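Long-range contacts in probable thiosulfate sulfurtransferase (Thermus thermophilus, PDB 2EG4), which probably transfers sulfur from thiosulfate to an acceptor such as cyanide, as rhodaneses do, and carries a bound zinc ion: residues D6-D11 / G25-D30; L60-V65 / G85-Q90. All coordinates share one frame; numbering follows the deposited sequence.

Interaction 1: D6-D11 / G25-D30. With SO4 (sulfate ion), chain F.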
loop_
_atom_site.group_PDB
_atom_site.type_symbol
_atom_site.label_atom_id
_atom_site.label_comp_id
_atom_site.label_asym_id
_atom_site.label_seq_id
_atom_site.Cartn_x
_atom_site.Cartn_y
_atom_site.Cartn_z
ATOM N N ASP A 6 21.261 4.101 -9.126
ATOM C CA ASP A 6 21.608 2.893 -8.370
ATOM C C ASP A 6 20.443 2.307 -7.607
ATOM O O ASP A 6 20.580 1.915 -6.441
ATOM C CB ASP A 6 22.729 3.196 -7.377
ATOM C CG ASP A 6 23.897 3.914 -8.019
ATOM O OD1 ASP A 6 24.495 3.350 -8.964
ATOM O OD2 ASP A 6 24.211 5.042 -7.574
ATOM N N ALA A 7 19.299 2.233 -8.263
ATOM C CA ALA A 7 18.127 1.704 -7.599
ATOM C C ALA A 7 18.114 0.198 -7.553
ATOM O O ALA A 7 18.753 -0.482 -8.365
ATOM C CB ALA A 7 16.877 2.207 -8.295
ATOM N N VAL A 8 17.412 -0.333 -6.555
ATOM C CA VAL A 8 17.227 -1.766 -6.485
ATOM C C VAL A 8 15.823 -1.862 -7.056
ATOM O O VAL A 8 14.923 -1.105 -6.666
ATOM C CB VAL A 8 17.237 -2.313 -5.047
ATOM C CG1 VAL A 8 16.807 -3.782 -5.056
ATOM C CG2 VAL A 8 18.655 -2.213 -4.471
ATOM N N LEU A 9 15.648 -2.778 -7.994
ATOM C CA LEU A 9 14.353 -2.961 -8.630
ATOM C C LEU A 9 13.570 -4.095 -7.967
ATOM O O LEU A 9 14.124 -5.136 -7.652
ATOM C CB LEU A 9 14.577 -3.297 -10.108
ATOM C CG LEU A 9 15.260 -2.181 -10.891
ATOM C CD1 LEU A 9 15.759 -2.702 -12.248
ATOM C CD2 LEU A 9 14.297 -1.048 -11.067
ATOM N N VAL A 10 12.272 -3.863 -7.759
ATOM C CA VAL A 10 11.366 -4.853 -7.168
ATOM C C VAL A 10 10.173 -5.010 -8.112
ATOM O O VAL A 10 9.489 -4.052 -8.422
ATOM C CB VAL A 10 10.882 -4.404 -5.770
ATOM C CG1 VAL A 10 9.809 -5.375 -5.226
ATOM C CG2 VAL A 10 12.104 -4.351 -4.840
ATOM N N ASP A 11 9.966 -6.247 -8.553
ATOM C CA ASP A 11 8.921 -6.649 -9.501
ATOM C C ASP A 11 7.760 -7.220 -8.676
ATOM O O ASP A 11 7.926 -8.264 -8.037
ATOM C CB ASP A 11 9.538 -7.751 -10.374
ATOM C CG ASP A 11 8.678 -8.144 -11.564
ATOM O OD1 ASP A 11 7.429 -8.100 -11.471
ATOM O OD2 ASP A 11 9.287 -8.528 -12.600
ATOM N N GLY A 25 18.484 -7.997 -12.438
ATOM C CA GLY A 25 18.722 -7.681 -11.040
ATOM C C GLY A 25 17.476 -7.436 -10.200
ATOM O O GLY A 25 17.574 -7.236 -8.995
ATOM N N ALA A 26 16.303 -7.457 -10.825
ATOM C CA ALA A 26 15.078 -7.204 -10.057
ATOM C C ALA A 26 14.701 -8.351 -9.138
ATOM O O ALA A 26 14.801 -9.521 -9.496
ATOM C CB ALA A 26 13.920 -6.898 -11.011
ATOM N N ARG A 27 14.290 -8.007 -7.917
ATOM C CA ARG A 27 13.848 -9.020 -6.969
ATOM C C ARG A 27 12.345 -9.183 -7.148
ATOM O O ARG A 27 11.681 -8.244 -7.565
ATOM C CB ARG A 27 14.079 -8.559 -5.520
ATOM C CG ARG A 27 15.505 -8.599 -5.014
ATOM C CD ARG A 27 16.361 -7.543 -5.641
ATOM N NE ARG A 27 17.515 -7.241 -4.792
ATOM C CZ ARG A 27 18.709 -6.894 -5.251
ATOM N NH1 ARG A 27 18.927 -6.824 -6.559
ATOM N NH2 ARG A 27 19.671 -6.563 -4.405
ATOM N N HIS A 28 11.823 -10.360 -6.817
ATOM C CA HIS A 28 10.387 -10.605 -6.882
ATOM C C HIS A 28 9.821 -10.382 -5.498
ATOM O O HIS A 28 10.329 -10.948 -4.527
ATOM C CB HIS A 28 10.072 -12.042 -7.246
ATOM C CG HIS A 28 8.604 -12.330 -7.259
ATOM N ND1 HIS A 28 7.986 -13.132 -6.320
ATOM C CD2 HIS A 28 7.617 -11.850 -8.054
ATOM C CE1 HIS A 28 6.681 -13.136 -6.539
ATOM N NE2 HIS A 28 6.432 -12.365 -7.584
ATOM N N LEU A 29 8.759 -9.582 -5.396
ATOM C CA LEU A 29 8.111 -9.365 -4.098
ATOM C C LEU A 29 6.653 -8.926 -4.272
ATOM O O LEU A 29 6.390 -7.934 -4.948
ATOM C CB LEU A 29 8.825 -8.285 -3.290
ATOM C CG LEU A 29 8.203 -8.068 -1.892
ATOM C CD1 LEU A 29 8.334 -9.333 -1.023
ATOM C CD2 LEU A 29 8.882 -6.870 -1.231
ATOM N N ASP A 30 5.731 -9.669 -3.653
ATOM C CA ASP A 30 4.301 -9.303 -3.664
ATOM C C ASP A 30 3.793 -9.410 -2.220
ATOM O O ASP A 30 3.673 -10.518 -1.666
ATOM C CB ASP A 30 3.488 -10.224 -4.566
ATOM C CG ASP A 30 1.997 -9.868 -4.562
ATOM O OD1 ASP A 30 1.543 -9.212 -3.601
ATOM O OD2 ASP A 30 1.277 -10.246 -5.499
HETATM S S SO4 F . 8.338 -15.515 -3.927
HETATM O O1 SO4 F . 7.407 -16.120 -4.934
HETATM O O2 SO4 F . 7.542 -14.787 -2.883
HETATM O O3 SO4 F . 9.140 -16.602 -3.275
HETATM O O4 SO4 F . 9.262 -14.552 -4.611
HETATM O O HOH W 1 17.898 -4.333 -8.777
#
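Val10 pairs with Arg27, and Asp11 with His28, where strand 8-11 meets the short edge strand 27-28 in parallel, the two ends of a beta-alpha-beta unit whose helix is 15-20. Three backbone hydrogen bonds alternate along the seam: Arg27 N to Leu9 O (2.9 Å), Asp11 N to Arg27 O (2.8 Å, almost straight) and Leu29 N to Asp11 O (3.1 Å). A water accepts from Leu9 N and donates weakly to Gly25 O. Gly25 has positive phi, where a CB would press on the preceding carbonyl oxygen.

Apolar contacts flank this ladder. Leu9 CB meets Ala26 CB at 3.8 Å, the small alanine letting the chains come close, and Val10 CG1 rests against Leu29 CB at 3.6 Å; Leu29 also packs on Leu82 of helix 73-84. The first torsion of Val8 sets CG1 anti to the backbone N (chi1 171°), and this methyl lies over one face of the Arg27 guanidinium, off-centre, 3.5 Å from NE. Arginine suits the place because its flat face accepts a methyl while its N-H groups work at the edge.

Among the polar side chains, Arg27 NH1 donates in plane to Gly25 O (2.8 Å), and NE to Leu58 O. Asp11 forms a salt bridge with Arg13. His28 ND1 donates to O4 (2.6 Å) of a sulfate ion, probably from the crystallisation liquor, also hydrogen-bonded to Arg15 NE; His28 NE2 is hydrogen-bonded to Arg13 O. With both ring nitrogens facing oxygen acceptors, the imidazole is consistent with the protonated form, at least with this ion bound.

Interaction 2: L60-V65 / G85-Q90; sequences LRSPVV and GGLEVQ
The beta-alpha-beta unit of strand 64-67, helix 73-84 and strand 89-92 closes here, with Val64 beside Val89 and Val65 beside Gln90 in parallel register; this is the side of the rhodanese-like sheet that ends in strand 89-92. Val64 is gripped through both backbone polar groups: its N donates to Glu88 O (2.8 Å), and its O accepts from Gln90 N (2.9 Å), a more bent bond at 141°.

Leu87 carries the apolar part of the contact. Its CD1 reaches Val64 CG2 at 3.9 Å and Leu60 CB at 4.2 Å, the two leucine side chains crossing at about a right angle; Phe55 of helix 41-57 and Leu82 of helix 73-84 also pack on Leu87. A branched leucine suits the place because its two methyls reach different neighbours, CD1 turned to Val64 and Leu60, CD2 to Ser62.

Just before it, Gly86 ends helix 73-84 in a Schellman motif, its positive phi being easy without CB. Pro63 follows a cis peptide bond, and Ser62, on its other side, takes over the pairing before the strand begins: a small hydroxyl can stand in for a backbone acceptor. Ser62 OG receives Glu88 N at 2.8 Å, nearly straight at 168°.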
loop_
_atom_site.group_PDB
_atom_site.type_symbol
_atom_site.label_atom_id
_atom_site.label_comp_id
_atom_site.label_asym_id
_atom_site.label_seq_id
_atom_site.Cartn_x
_atom_site.Cartn_y
_atom_site.Cartn_z
ATOM N N LEU A 60 17.740 -5.038 -0.107
ATOM C CA LEU A 60 17.103 -3.769 -0.408
ATOM C C LEU A 60 17.816 -2.615 0.270
ATOM O O LEU A 60 18.415 -2.771 1.345
ATOM C CB LEU A 60 15.642 -3.781 0.035
ATOM C CG LEU A 60 14.713 -4.839 -0.545
ATOM C CD1 LEU A 60 13.279 -4.560 -0.094
ATOM C CD2 LEU A 60 14.807 -4.794 -2.068
ATOM N N ARG A 61 17.739 -1.457 -0.372
ATOM C CA ARG A 61 18.347 -0.221 0.102
ATOM C C ARG A 61 17.793 0.885 -0.785
ATOM O O ARG A 61 17.451 0.631 -1.944
ATOM C CB ARG A 61 19.861 -0.284 -0.056
ATOM C CG ARG A 61 20.288 -0.660 -1.461
ATOM C CD ARG A 61 21.764 -0.417 -1.696
ATOM N NE ARG A 61 22.134 -0.692 -3.082
ATOM C CZ ARG A 61 21.624 -0.054 -4.131
ATOM N NH1 ARG A 61 20.719 0.904 -3.955
ATOM N NH2 ARG A 61 22.013 -0.381 -5.359
ATOM N N SER A 62 17.690 2.100 -0.258
ATOM C CA SER A 62 17.177 3.213 -1.051
ATOM C C SER A 62 18.148 3.574 -2.169
ATOM O O SER A 62 19.370 3.540 -1.984
ATOM C CB SER A 62 16.962 4.448 -0.190
ATOM O OG SER A 62 15.991 4.220 0.804
ATOM N N PRO A 63 17.620 3.946 -3.344
ATOM C CA PRO A 63 16.192 4.037 -3.652
ATOM C C PRO A 63 15.706 2.718 -4.231
ATOM O O PRO A 63 16.484 1.957 -4.812
ATOM C CB PRO A 63 16.148 5.151 -4.689
ATOM C CG PRO A 63 17.372 4.836 -5.504
ATOM C CD PRO A 63 18.427 4.511 -4.445
ATOM N N VAL A 64 14.422 2.437 -4.049
ATOM C CA VAL A 64 13.841 1.215 -4.589
ATOM C C VAL A 64 12.793 1.610 -5.616
ATOM O O VAL A 64 11.970 2.500 -5.385
ATOM C CB VAL A 64 13.163 0.342 -3.486
ATOM C CG1 VAL A 64 12.421 -0.864 -4.139
ATOM C CG2 VAL A 64 14.223 -0.166 -2.521
ATOM N N VAL A 65 12.842 0.967 -6.777
ATOM C CA VAL A 65 11.860 1.242 -7.812
ATOM C C VAL A 65 11.016 -0.015 -7.958
ATOM O O VAL A 65 11.538 -1.072 -8.298
ATOM C CB VAL A 65 12.515 1.551 -9.189
ATOM C CG1 VAL A 65 11.435 1.652 -10.260
ATOM C CG2 VAL A 65 13.260 2.895 -9.117
ATOM N N GLY A 85 8.694 1.155 5.826
ATOM C CA GLY A 85 9.891 0.705 6.507
ATOM C C GLY A 85 11.014 1.717 6.385
ATOM O O GLY A 85 12.138 1.443 6.818
ATOM N N GLY A 86 10.728 2.861 5.760
ATOM C CA GLY A 86 11.729 3.909 5.625
ATOM C C GLY A 86 12.544 3.981 4.342
ATOM O O GLY A 86 13.466 4.792 4.236
ATOM N N LEU A 87 12.250 3.120 3.379
ATOM C CA LEU A 87 12.983 3.170 2.114
ATOM C C LEU A 87 12.399 4.240 1.210
ATOM O O LEU A 87 11.211 4.544 1.290
ATOM C CB LEU A 87 12.885 1.834 1.392
ATOM C CG LEU A 87 13.608 0.649 2.013
ATOM C CD1 LEU A 87 13.222 -0.621 1.261
ATOM C CD2 LEU A 87 15.106 0.891 1.952
ATOM N N GLU A 88 13.243 4.825 0.358
ATOM C CA GLU A 88 12.789 5.815 -0.607
ATOM C C GLU A 88 12.262 4.962 -1.767
ATOM O O GLU A 88 12.995 4.161 -2.318
ATOM C CB GLU A 88 13.963 6.684 -1.061
ATOM C CG GLU A 88 14.505 7.567 0.066
ATOM C CD GLU A 88 13.402 8.393 0.736
ATOM O OE1 GLU A 88 12.674 9.112 0.011
ATOM O OE2 GLU A 88 13.267 8.323 1.983
ATOM N N VAL A 89 10.980 5.099 -2.090
ATOM C CA VAL A 89 10.390 4.275 -3.141
ATOM C C VAL A 89 9.770 5.048 -4.277
ATOM O O VAL A 89 9.330 6.197 -4.113
ATOM C CB VAL A 89 9.289 3.326 -2.556
ATOM C CG1 VAL A 89 9.902 2.425 -1.509
ATOM C CG2 VAL A 89 8.154 4.136 -1.937
ATOM N N GLN A 90 9.735 4.411 -5.444
ATOM C CA GLN A 90 9.129 5.009 -6.619
ATOM C C GLN A 90 8.364 3.909 -7.343
ATOM O O GLN A 90 8.822 2.773 -7.379
ATOM C CB GLN A 90 10.212 5.576 -7.539
ATOM C CG GLN A 90 9.691 6.277 -8.766
ATOM C CD GLN A 90 10.813 6.965 -9.526
ATOM O OE1 GLN A 90 11.708 7.558 -8.918
ATOM N NE2 GLN A 90 10.770 6.894 -10.852
HETATM O O HOH W 2 16.133 5.133 3.152
#

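Interactions 1 and 2 are the two outer seams of one parallel four-stranded sheet, in the order 27-28, 8-11, 64-67, 89-92, and their centres lie about 10 Å apart. The inner strands join them directly: Val10 N lies 2.9 Å from Val65 O, a probable hydrogen bond, and Val8 O packs on Val64 CG1. Before the strands begin, Arg61 NH1 is hydrogen-bonded to Asp6 O at 2.7 Å. Helix 73-84 also bridges the two, since its Leu82 touches Leu29 of interaction 1 and Leu60, Val64, Leu87 and Val89 of interaction 2. Both contacts belong to the first rhodanese-like domain, away from the zinc ion bound by Cys151, Cys152, His192 and His219.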